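Local coordinates for protein toxin coregulated pilin (Vibrio cholerae, PDB 3HRV) that forms the major subunit of the toxin-coregulated pilus, a type IV pilus essential for bacterial aggregation and colonization of the host small intestine, at residues 79-84 against 103-108; 127-132 against 155-160; 132-137 against 184-189. All coordinates share one frame; numbering follows the deposited sequence.

Contact 1: residues 79-84 against 103-108; sequences NPFTGT and ITVGGL
The amide nitrogen of Asn79 gives one hydrogen to the strand across from it and the other to a water. ND2 donates to Gly106 O at 3.0 Å (angle at H 150°), with the carbonyl lying 19° out of the amide plane, and to the water at 2.9 Å. That water also accepts from Gly106 N and donates to Thr104 O, a three-way bridge between loop and strand. At the other end of the amide, OD1 takes Phe81 N at 2.8 Å, forming an Asx turn that orients the group. The amide reaches the strand because CG lies anti to the backbone N (chi1 174°), and Val105 CG1 rests 3.6 Å from ND2.

Beside this polar cluster, Leu108 CD2 sits over one face of the Phe81 ring, 3.4 Å above its plane and offset toward the rim, a CH-pi contact. Asn25 and Met26 of helix 24-44 and Gln112 touch Phe81. Thr82 CG2 approaches Gly106 O to 3.4 Å. Gly107 and Leu108 form a G1 bulge facing Phe185 of the adjoining strand. The contact ties the loop between helix 74-77 and strand 87-93 to strand 100-108, consistent with a buried amide holding it by backbone bonds at both ends.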
ATOM      1  N   ASN A  79      -9.191   7.784   1.464  1.00 19.60           N
ATOM      2  CA  ASN A  79      -9.418   6.355   1.378  1.00 19.84           C
ATOM      3  C   ASN A  79     -10.923   6.338   1.110  1.00 20.97           C
ATOM      4  O   ASN A  79     -11.713   6.686   1.984  1.00 21.29           O
ATOM      5  CB  ASN A  79      -9.115   5.698   2.723  1.00 18.77           C
ATOM      6  CG  ASN A  79      -9.468   4.224   2.750  1.00 18.92           C
ATOM      7  OD1 ASN A  79     -10.376   3.775   2.050  1.00 20.17           O
ATOM      8  ND2 ASN A  79      -8.762   3.464   3.578  1.00 16.96           N
ATOM      9  N   PRO A  80     -11.367   5.686  -0.017  1.00 22.44           N
ATOM     10  CA  PRO A  80     -12.761   5.948  -0.389  1.00 23.44           C
ATOM     11  C   PRO A  80     -13.798   5.154   0.401  1.00 25.07           C
ATOM     12  O   PRO A  80     -14.962   5.549   0.471  1.00 27.10           O
ATOM     13  CB  PRO A  80     -12.793   5.598  -1.877  1.00 24.38           C
ATOM     14  CG  PRO A  80     -11.384   5.835  -2.321  1.00 25.05           C
ATOM     15  CD  PRO A  80     -10.597   5.235  -1.187  1.00 21.79           C
ATOM     16  N   PHE A  81     -12.975   4.059   1.103  1.00 23.36           N
ATOM     17  CA  PHE A  81     -13.699   3.116   1.946  1.00 23.57           C
ATOM     18  C   PHE A  81     -13.954   3.609   3.414  1.00 23.84           C
ATOM     19  O   PHE A  81     -14.747   3.013   4.147  1.00 27.02           O
ATOM     20  CB  PHE A  81     -13.008   1.752   1.898  1.00 21.65           C
ATOM     21  CG  PHE A  81     -12.682   1.292   0.506  1.00 22.75           C
ATOM     22  CD1 PHE A  81     -11.417   1.508  -0.033  1.00 22.74           C
ATOM     23  CD2 PHE A  81     -13.649   0.677  -0.283  1.00 23.59           C
ATOM     24  CE1 PHE A  81     -11.117   1.118  -1.336  1.00 22.88           C
ATOM     25  CE2 PHE A  81     -13.360   0.283  -1.590  1.00 24.31           C
ATOM     26  CZ  PHE A  81     -12.089   0.505  -2.118  1.00 24.19           C
ATOM     27  N   THR A  82     -13.153   4.575   3.822  1.00 22.56           N
ATOM     28  CA  THR A  82     -13.268   5.052   5.196  1.00 22.65           C
ATOM     29  C   THR A  82     -13.628   6.530   5.249  1.00 21.80           C
ATOM     30  O   THR A  82     -14.156   7.008   6.247  1.00 21.38           O
ATOM     31  CB  THR A  82     -11.956   4.872   5.971  1.00 23.92           C
ATOM     32  OG1 THR A  82     -10.949   5.709   5.391  1.00 22.29           O
ATOM     33  CG2 THR A  82     -11.499   3.419   5.928  1.00 24.56           C
ATOM     34  N   GLY A  83     -13.329   7.259   4.181  1.00 22.60           N
ATOM     35  CA  GLY A  83     -13.631   8.676   4.164  1.00 23.34           C
ATOM     36  C   GLY A  83     -12.536   9.495   4.823  1.00 23.79           C
ATOM     37  O   GLY A  83     -12.631  10.718   4.912  1.00 25.11           O
ATOM     38  N   THR A  84     -11.498   8.818   5.304  1.00 22.61           N
ATOM     39  CA  THR A  84     -10.381   9.507   5.934  1.00 24.02           C
ATOM     40  C   THR A  84      -9.159   9.354   5.040  1.00 21.89           C
ATOM     41  O   THR A  84      -9.182   8.607   4.063  1.00 20.55           O
ATOM     42  CB  THR A  84     -10.064   8.939   7.336  1.00 25.59           C
ATOM     43  OG1 THR A  84     -10.024   7.511   7.278  1.00 30.52           O
ATOM     44  CG2 THR A  84     -11.118   9.380   8.344  1.00 28.51           C
ATOM     45  N   ILE A 103       1.647   3.289   0.728  1.00 14.71           N
ATOM     46  CA  ILE A 103       0.375   3.962   0.928  1.00 14.23           C
ATOM     47  C   ILE A 103      -0.534   2.913   1.547  1.00 14.82           C
ATOM     48  O   ILE A 103      -0.724   1.831   0.984  1.00 15.79           O
ATOM     49  CB  ILE A 103      -0.219   4.440  -0.403  1.00 13.75           C
ATOM     50  CG1 ILE A 103       0.804   5.306  -1.138  1.00 14.87           C
ATOM     51  CG2 ILE A 103      -1.500   5.234  -0.147  1.00 13.95           C
ATOM     52  CD1 ILE A 103       0.446   5.594  -2.569  1.00 14.65           C
ATOM     53  N   THR A 104      -1.087   3.227   2.711  1.00 14.92           N
ATOM     54  CA  THR A 104      -1.945   2.277   3.394  1.00 15.72           C
ATOM     55  C   THR A 104      -3.431   2.561   3.216  1.00 15.77           C
ATOM     56  O   THR A 104      -3.898   3.677   3.436  1.00 16.76           O
ATOM     57  CB  THR A 104      -1.607   2.213   4.897  1.00 16.13           C
ATOM     58  OG1 THR A 104      -1.726   3.516   5.481  1.00 18.37           O
ATOM     59  CG2 THR A 104      -0.177   1.709   5.092  1.00 17.27           C
ATOM     60  N   VAL A 105      -4.155   1.527   2.803  1.00 14.78           N
ATOM     61  CA  VAL A 105      -5.592   1.604   2.586  1.00 15.34           C
ATOM     62  C   VAL A 105      -6.220   0.610   3.550  1.00 15.20           C
ATOM     63  O   VAL A 105      -6.191  -0.602   3.311  1.00 15.11           O
ATOM     64  CB  VAL A 105      -5.957   1.210   1.137  1.00 14.40           C
ATOM     65  CG1 VAL A 105      -7.438   1.459   0.882  1.00 15.73           C
ATOM     66  CG2 VAL A 105      -5.104   2.009   0.152  1.00 16.47           C
ATOM     67  N   GLY A 106      -6.777   1.132   4.640  1.00 15.86           N
ATOM     68  CA  GLY A 106      -7.389   0.279   5.645  1.00 18.11           C
ATOM     69  C   GLY A 106      -8.905   0.271   5.651  1.00 18.27           C
ATOM     70  O   GLY A 106      -9.548   0.865   4.784  1.00 16.63           O
ATOM     71  N   GLY A 107      -9.473  -0.416   6.638  1.00 17.93           N
ATOM     72  CA  GLY A 107     -10.918  -0.508   6.763  1.00 19.28           C
ATOM     73  C   GLY A 107     -11.560  -1.340   5.669  1.00 19.51           C
ATOM     74  O   GLY A 107     -12.754  -1.206   5.402  1.00 21.74           O
ATOM     75  N   LEU A 108     -10.774  -2.212   5.048  1.00 17.40           N
ATOM     76  CA  LEU A 108     -11.264  -3.045   3.955  1.00 17.71           C
ATOM     77  C   LEU A 108     -11.887  -4.373   4.373  1.00 18.42           C
ATOM     78  O   LEU A 108     -11.349  -5.085   5.220  1.00 18.39           O
ATOM     79  CB  LEU A 108     -10.121  -3.350   2.986  1.00 18.55           C
ATOM     80  CG  LEU A 108      -9.363  -2.163   2.395  1.00 17.50           C
ATOM     81  CD1 LEU A 108      -8.133  -2.663   1.661  1.00 19.77           C
ATOM     82  CD2 LEU A 108     -10.268  -1.390   1.456  1.00 20.33           C
TER
HETATM   83  O   HOH W   1      -6.206   4.006   4.823  1.00 26.45           O

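Contact 2: residues 127-132 against 155-160; sequences INVKEG and GVIKSI
Ile127 meets both Ile157 and Lys158, and this doubling is the signature of a classic beta bulge in an antiparallel ladder. Strand 155-158 is the outermost strand of the pilin sheet on this side, and strand 126-131 lies just inside it. Ile127 N donates to Lys158 O at 2.9 Å, while Ile127 O accepts from Ile157 N. Beyond the bulge, Val129 and Gly155 exchange two backbone bonds, with Asn128 and Val156 as a non-hydrogen-bonded pair between.

The side chain of Ile127 shows what the extra residue achieves. CB lies 3.9 Å from Lys158 CB. From there the branches part: CG2 turns to Ile157, 3.8 Å from its CG1, whereas Ile127 CG1 crosses the lysine, 4.0 Å from Lys158 CB, and the tip, CD1, rests 3.7 Å from Lys158 CD. The extended lysine chain carries its NZ onward to the backbone carbonyls of Gly121 and Phe124, so its aliphatic part covers the isoleucine and its charged end is held by oxygens.

Ile157 CG1 stands between the backbone N and carbonyl carbon (chi1 61°), which brings CD1 to 3.7 Å from Val129 CG2. Both residues face helix 110-120, Val129 touching Cys113 and Ile157 touching Val117. Cys113 is joined by a disulfide to Cys179, so this edge of the sheet packs beside the covalent link that delimits the D-region of type IV pilins.

On the other face, Asn128 ND2 donates to Leu140 O in the loop between the two strands, and Val156 CG2 lies 3.6 Å from that same nitrogen. The backbone comes close here as well: Asn128 CA approaches Gly155 O to 3.3 Å in a CA-H...O contact.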
ATOM      1  N   ILE A 127       3.554  -5.115  -2.045  1.00 17.07           N
ATOM      2  CA  ILE A 127       2.200  -5.223  -1.502  1.00 16.75           C
ATOM      3  C   ILE A 127       2.240  -6.026  -0.210  1.00 17.26           C
ATOM      4  O   ILE A 127       2.754  -7.143  -0.181  1.00 17.12           O
ATOM      5  CB  ILE A 127       1.243  -5.930  -2.478  1.00 17.07           C
ATOM      6  CG1 ILE A 127       1.203  -5.179  -3.810  1.00 17.50           C
ATOM      7  CG2 ILE A 127      -0.156  -5.993  -1.867  1.00 18.36           C
ATOM      8  CD1 ILE A 127       0.325  -5.836  -4.861  1.00 19.81           C
ATOM      9  N   ASN A 128       1.693  -5.450   0.856  1.00 14.81           N
ATOM     10  CA  ASN A 128       1.670  -6.099   2.163  1.00 16.28           C
ATOM     11  C   ASN A 128       0.240  -6.044   2.699  1.00 16.78           C
ATOM     12  O   ASN A 128      -0.296  -4.961   2.934  1.00 16.35           O
ATOM     13  CB  ASN A 128       2.619  -5.368   3.120  1.00 17.31           C
ATOM     14  CG  ASN A 128       2.828  -6.112   4.427  1.00 18.51           C
ATOM     15  OD1 ASN A 128       1.953  -6.843   4.885  1.00 20.11           O
ATOM     16  ND2 ASN A 128       3.987  -5.910   5.046  1.00 18.55           N
ATOM     17  N   VAL A 129      -0.369  -7.214   2.884  1.00 16.58           N
ATOM     18  CA  VAL A 129      -1.743  -7.305   3.383  1.00 16.48           C
ATOM     19  C   VAL A 129      -1.730  -7.646   4.865  1.00 18.13           C
ATOM     20  O   VAL A 129      -1.199  -8.680   5.265  1.00 17.81           O
ATOM     21  CB  VAL A 129      -2.536  -8.391   2.626  1.00 16.41           C
ATOM     22  CG1 VAL A 129      -3.962  -8.462   3.159  1.00 17.74           C
ATOM     23  CG2 VAL A 129      -2.537  -8.084   1.134  1.00 17.45           C
ATOM     24  N   LYS A 130      -2.335  -6.787   5.675  1.00 17.33           N
ATOM     25  CA  LYS A 130      -2.344  -6.985   7.117  1.00 19.11           C
ATOM     26  C   LYS A 130      -3.737  -6.934   7.729  1.00 17.66           C
ATOM     27  O   LYS A 130      -4.635  -6.290   7.193  1.00 17.29           O
ATOM     28  CB  LYS A 130      -1.468  -5.904   7.758  1.00 21.27           C
ATOM     29  CG  LYS A 130      -1.327  -5.978   9.263  1.00 21.35           C
ATOM     30  CD  LYS A 130      -0.514  -4.801   9.781  1.00 23.30           C
ATOM     31  CE  LYS A 130      -0.314  -4.884  11.281  1.00 23.74           C
ATOM     32  NZ  LYS A 130       0.429  -6.118  11.659  1.00 26.83           N
ATOM     33  N   GLU A 131      -3.896  -7.622   8.857  1.00 18.44           N
ATOM     34  CA  GLU A 131      -5.133  -7.564   9.626  1.00 20.15           C
ATOM     35  C   GLU A 131      -5.065  -6.476  10.692  1.00 21.40           C
ATOM     36  O   GLU A 131      -4.382  -6.629  11.704  1.00 30.57           O
ATOM     37  CB  GLU A 131      -5.410  -8.918  10.284  1.00 19.16           C
ATOM     38  CG  GLU A 131      -5.957  -9.971   9.334  1.00 19.42           C
ATOM     39  CD  GLU A 131      -5.623 -11.383   9.771  1.00 22.65           C
ATOM     40  OE1 GLU A 131      -6.559 -12.189   9.955  1.00 24.07           O
ATOM     41  OE2 GLU A 131      -4.422 -11.687   9.933  1.00 33.49           O
ATOM     42  N   GLY A 132      -5.791  -5.391  10.358  1.00 20.39           N
ATOM     43  CA  GLY A 132      -5.659  -4.242  11.230  1.00 22.77           C
ATOM     44  C   GLY A 132      -4.714  -3.258  10.572  1.00 23.57           C
ATOM     45  O   GLY A 132      -4.121  -3.558   9.533  1.00 25.24           O
ATOM     46  N   GLY A 155       0.455 -10.828   4.683  1.00 19.99           N
ATOM     47  CA  GLY A 155       1.777 -10.244   4.786  1.00 20.04           C
ATOM     48  C   GLY A 155       2.257  -9.766   3.432  1.00 19.51           C
ATOM     49  O   GLY A 155       1.456  -9.368   2.583  1.00 18.78           O
ATOM     50  N   VAL A 156       3.567  -9.803   3.220  1.00 18.91           N
ATOM     51  CA  VAL A 156       4.133  -9.377   1.952  1.00 18.75           C
ATOM     52  C   VAL A 156       3.805 -10.424   0.894  1.00 20.14           C
ATOM     53  O   VAL A 156       4.266 -11.563   0.973  1.00 21.43           O
ATOM     54  CB  VAL A 156       5.662  -9.201   2.064  1.00 19.38           C
ATOM     55  CG1 VAL A 156       6.247  -8.815   0.718  1.00 18.74           C
ATOM     56  CG2 VAL A 156       5.977  -8.135   3.102  1.00 19.71           C
ATOM     57  N   ILE A 157       2.991 -10.038  -0.086  1.00 19.27           N
ATOM     58  CA  ILE A 157       2.605 -10.958  -1.150  1.00 18.84           C
ATOM     59  C   ILE A 157       3.178 -10.532  -2.496  1.00 18.07           C
ATOM     60  O   ILE A 157       2.888 -11.137  -3.525  1.00 19.02           O
ATOM     61  CB  ILE A 157       1.065 -11.090  -1.258  1.00 19.64           C
ATOM     62  CG1 ILE A 157       0.436  -9.737  -1.590  1.00 19.53           C
ATOM     63  CG2 ILE A 157       0.504 -11.642   0.046  1.00 20.45           C
ATOM     64  CD1 ILE A 157      -1.070  -9.815  -1.838  1.00 19.30           C
ATOM     65  N   LYS A 158       3.988  -9.480  -2.478  1.00 18.14           N
ATOM     66  CA  LYS A 158       4.643  -8.987  -3.684  1.00 18.05           C
ATOM     67  C   LYS A 158       5.796  -8.075  -3.278  1.00 19.15           C
ATOM     68  O   LYS A 158       5.620  -7.176  -2.461  1.00 18.87           O
ATOM     69  CB  LYS A 158       3.661  -8.209  -4.575  1.00 18.51           C
ATOM     70  CG  LYS A 158       4.251  -7.812  -5.928  1.00 18.19           C
ATOM     71  CD  LYS A 158       3.284  -6.977  -6.764  1.00 20.84           C
ATOM     72  CE  LYS A 158       3.941  -6.519  -8.061  1.00 22.14           C
ATOM     73  NZ  LYS A 158       3.029  -5.694  -8.907  1.00 21.65           N
ATOM     74  N   SER A 159       6.979  -8.326  -3.834  1.00 19.89           N
ATOM     75  CA  SER A 159       8.158  -7.512  -3.540  1.00 20.80           C
ATOM     76  C   SER A 159       9.232  -7.825  -4.574  1.00 23.15           C
ATOM     77  O   SER A 159       9.129  -8.811  -5.306  1.00 24.53           O
ATOM     78  CB  SER A 159       8.696  -7.814  -2.140  1.00 20.53           C
ATOM     79  OG  SER A 159       9.563  -8.936  -2.157  1.00 22.93           O
ATOM     80  N   ILE A 160      10.264  -6.989  -4.635  1.00 23.82           N
ATOM     81  CA  ILE A 160      11.340  -7.195  -5.594  1.00 24.90           C
ATOM     82  C   ILE A 160      12.389  -8.185  -5.099  1.00 26.82           C
ATOM     83  O   ILE A 160      13.344  -8.490  -5.819  1.00 27.89           O
ATOM     84  CB  ILE A 160      12.050  -5.870  -5.950  1.00 24.45           C
ATOM     85  CG1 ILE A 160      12.714  -5.271  -4.707  1.00 24.36           C
ATOM     86  CG2 ILE A 160      11.048  -4.886  -6.542  1.00 23.50           C
ATOM     87  CD1 ILE A 160      13.638  -4.109  -5.010  1.00 25.26           C
TER

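Contact 3: residues 132-137 against 184-189; sequences GAFAAV and PFTVAF
Gly132 N donates to Pro184 O at 3.0 Å, the firm polar link between the chain leaving strand 126-131 and the beginning of strand 185-191. The angle at the hydrogen is 142°. The next carbonyl, Gly132 O, lies 3.0 Å from Thr186 OG1, where the hydrogen bond is weak and not settled, since the hydroxyl proton has another acceptor within reach. Gly132 takes backbone angles at which a CB would collide with the preceding carbonyl oxygen. Pro184 for its part follows a cis peptide bond.

Moving outward, the two branches of Thr186 divide the work. OG1 sits beside the backbone N (chi1 -62°) and turns to Gly132, and it also lies 3.4 Å from Ala133 CA. CG2, the other branch, points at the edge of the Phe134 ring, in its plane and 3.6 Å from CD1. The phenylalanine and the threonine run past each other in opposite directions. Farther along the strand the ring reaches Ala188, with CZ 3.6 Å from Ala188 CB, and CE1 comes 3.6 Å from Thr186 O. Thr104 and Asn128, on the strands flanking 185-191, also touch Phe134, so the ring spans three adjoining strands, while Leu140 of the loop touches it too. Beyond it the loop bends back, and Asp139 OD1 accepts from the backbone nitrogens of both Ala135 and Ala136.

Phe185 and Val187 point the other way, toward Cys113 of helix 110-120. Helix on one face of an antiparallel sheet and a long loop laid across the other is the layered arrangement of the type IV pilin globular domain; the C-terminal strand 185-191 at the centre of the sheet is characteristic of the type IVb class.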
ATOM      1  N   GLY A 132      -5.791  -5.391  10.358  1.00 20.39           N
ATOM      2  CA  GLY A 132      -5.659  -4.242  11.230  1.00 22.77           C
ATOM      3  C   GLY A 132      -4.714  -3.258  10.572  1.00 23.57           C
ATOM      4  O   GLY A 132      -4.121  -3.558   9.533  1.00 25.24           O
ATOM      5  N   ALA A 133      -4.554  -2.087  11.176  1.00 24.94           N
ATOM      6  CA  ALA A 133      -3.690  -1.062  10.609  1.00 23.70           C
ATOM      7  C   ALA A 133      -2.211  -1.239  10.932  1.00 23.52           C
ATOM      8  O   ALA A 133      -1.842  -1.954  11.864  1.00 23.74           O
ATOM      9  CB  ALA A 133      -4.154   0.311  11.081  1.00 26.10           C
ATOM     10  N   PHE A 134      -1.365  -0.596  10.134  1.00 23.07           N
ATOM     11  CA  PHE A 134       0.070  -0.634  10.363  1.00 22.15           C
ATOM     12  C   PHE A 134       0.298   0.455  11.404  1.00 24.27           C
ATOM     13  O   PHE A 134       0.021   1.630  11.154  1.00 25.62           O
ATOM     14  CB  PHE A 134       0.842  -0.315   9.078  1.00 21.39           C
ATOM     15  CG  PHE A 134       0.735  -1.384   8.025  1.00 19.53           C
ATOM     16  CD1 PHE A 134      -0.354  -1.427   7.158  1.00 19.41           C
ATOM     17  CD2 PHE A 134       1.714  -2.368   7.919  1.00 19.20           C
ATOM     18  CE1 PHE A 134      -0.466  -2.437   6.202  1.00 18.87           C
ATOM     19  CE2 PHE A 134       1.612  -3.379   6.971  1.00 19.97           C
ATOM     20  CZ  PHE A 134       0.519  -3.414   6.108  1.00 20.08           C
ATOM     21  N   ALA A 135       0.783   0.058  12.576  1.00 24.84           N
ATOM     22  CA  ALA A 135       1.007   0.999  13.665  1.00 25.22           C
ATOM     23  C   ALA A 135       2.439   1.512  13.751  1.00 25.16           C
ATOM     24  O   ALA A 135       2.684   2.597  14.280  1.00 27.32           O
ATOM     25  CB  ALA A 135       0.613   0.354  14.988  1.00 25.98           C
ATOM     26  N   ALA A 136       3.381   0.730  13.237  1.00 25.45           N
ATOM     27  CA  ALA A 136       4.784   1.119  13.274  1.00 24.01           C
ATOM     28  C   ALA A 136       5.493   0.727  11.991  1.00 23.46           C
ATOM     29  O   ALA A 136       5.085  -0.211  11.307  1.00 23.56           O
ATOM     30  CB  ALA A 136       5.474   0.464  14.466  1.00 24.93           C
ATOM     31  N   VAL A 137       6.562   1.448  11.675  1.00 22.28           N
ATOM     32  CA  VAL A 137       7.344   1.173  10.479  1.00 23.84           C
ATOM     33  C   VAL A 137       7.721  -0.305  10.402  1.00 23.03           C
ATOM     34  O   VAL A 137       7.715  -0.901   9.328  1.00 23.29           O
ATOM     35  CB  VAL A 137       8.637   2.019  10.460  1.00 25.23           C
ATOM     36  CG1 VAL A 137       9.485   1.661   9.251  1.00 25.90           C
ATOM     37  CG2 VAL A 137       8.284   3.498  10.441  1.00 26.75           C
ATOM     38  N   PRO A 184     -11.172  -5.866   9.725  1.00 20.70           N
ATOM     39  CA  PRO A 184     -10.790  -5.133   8.518  1.00 19.93           C
ATOM     40  C   PRO A 184      -9.337  -5.350   8.126  1.00 18.78           C
ATOM     41  O   PRO A 184      -8.474  -5.594   8.974  1.00 19.48           O
ATOM     42  CB  PRO A 184     -11.051  -3.685   8.907  1.00 18.95           C
ATOM     43  CG  PRO A 184     -10.609  -3.673  10.335  1.00 21.82           C
ATOM     44  CD  PRO A 184     -11.228  -4.953  10.882  1.00 21.63           C
ATOM     45  N   PHE A 185      -9.074  -5.257   6.831  1.00 18.03           N
ATOM     46  CA  PHE A 185      -7.725  -5.418   6.329  1.00 17.69           C
ATOM     47  C   PHE A 185      -7.165  -4.073   5.916  1.00 17.49           C
ATOM     48  O   PHE A 185      -7.908  -3.164   5.545  1.00 16.15           O
ATOM     49  CB  PHE A 185      -7.696  -6.329   5.105  1.00 17.68           C
ATOM     50  CG  PHE A 185      -8.191  -7.715   5.365  1.00 19.02           C
ATOM     51  CD1 PHE A 185      -9.551  -8.001   5.328  1.00 18.81           C
ATOM     52  CD2 PHE A 185      -7.296  -8.734   5.667  1.00 18.89           C
ATOM     53  CE1 PHE A 185     -10.015  -9.288   5.586  1.00 20.87           C
ATOM     54  CE2 PHE A 185      -7.747 -10.023   5.928  1.00 21.62           C
ATOM     55  CZ  PHE A 185      -9.109 -10.301   5.888  1.00 19.53           C
ATOM     56  N   THR A 186      -5.848  -3.955   5.999  1.00 17.13           N
ATOM     57  CA  THR A 186      -5.165  -2.750   5.566  1.00 16.73           C
ATOM     58  C   THR A 186      -4.129  -3.247   4.581  1.00 17.78           C
ATOM     59  O   THR A 186      -3.365  -4.160   4.885  1.00 17.67           O
ATOM     60  CB  THR A 186      -4.433  -2.024   6.710  1.00 18.30           C
ATOM     61  OG1 THR A 186      -5.376  -1.600   7.701  1.00 20.92           O
ATOM     62  CG2 THR A 186      -3.709  -0.796   6.165  1.00 20.74           C
ATOM     63  N   VAL A 187      -4.117  -2.667   3.391  1.00 15.79           N
ATOM     64  CA  VAL A 187      -3.146  -3.069   2.391  1.00 16.56           C
ATOM     65  C   VAL A 187      -2.153  -1.939   2.196  1.00 16.44           C
ATOM     66  O   VAL A 187      -2.532  -0.779   2.024  1.00 15.57           O
ATOM     67  CB  VAL A 187      -3.811  -3.392   1.040  1.00 16.77           C
ATOM     68  CG1 VAL A 187      -2.753  -3.831   0.036  1.00 16.08           C
ATOM     69  CG2 VAL A 187      -4.853  -4.487   1.224  1.00 17.02           C
ATOM     70  N   ALA A 188      -0.873  -2.282   2.253  1.00 14.68           N
ATOM     71  CA  ALA A 188       0.184  -1.305   2.065  1.00 15.81           C
ATOM     72  C   ALA A 188       0.732  -1.482   0.657  1.00 15.66           C
ATOM     73  O   ALA A 188       1.258  -2.543   0.318  1.00 16.79           O
ATOM     74  CB  ALA A 188       1.288  -1.526   3.090  1.00 16.76           C
ATOM     75  N   PHE A 189       0.577  -0.452  -0.169  1.00 15.10           N
ATOM     76  CA  PHE A 189       1.070  -0.480  -1.538  1.00 14.55           C
ATOM     77  C   PHE A 189       2.350   0.334  -1.541  1.00 14.64           C
ATOM     78  O   PHE A 189       2.331   1.545  -1.312  1.00 16.57           O
ATOM     79  CB  PHE A 189       0.034   0.130  -2.487  1.00 14.08           C
ATOM     80  CG  PHE A 189      -1.249  -0.651  -2.558  1.00 16.43           C
ATOM     81  CD1 PHE A 189      -2.323  -0.334  -1.730  1.00 16.60           C
ATOM     82  CD2 PHE A 189      -1.373  -1.723  -3.436  1.00 17.26           C
ATOM     83  CE1 PHE A 189      -3.506  -1.075  -1.777  1.00 18.57           C
ATOM     84  CE2 PHE A 189      -2.548  -2.472  -3.493  1.00 19.80           C
ATOM     85  CZ  PHE A 189      -3.617  -2.146  -2.660  1.00 17.93           C
TER

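Overall arrangement
From the N terminus, contact 1 closes first: after the loop 79-84 the chain forms strand 87-93 and returns along strand 100-108, which meets that loop. Both other contacts open later. Contact 2 closes the long excursion between strands 126-131 and 155-158, and contact 3 brings the start of that excursion against strand 185-191. Contacts 2 and 3 cross along the chain and share Gly132. All three converge on one sheet, in which strand 185-191 lies between 100-108 and 126-131. Contacts 1 and 3 meet directly, with Leu108 O 2.8 Å from Phe185 N, whereas contacts 1 and 2, centres 16 Å apart, do not touch.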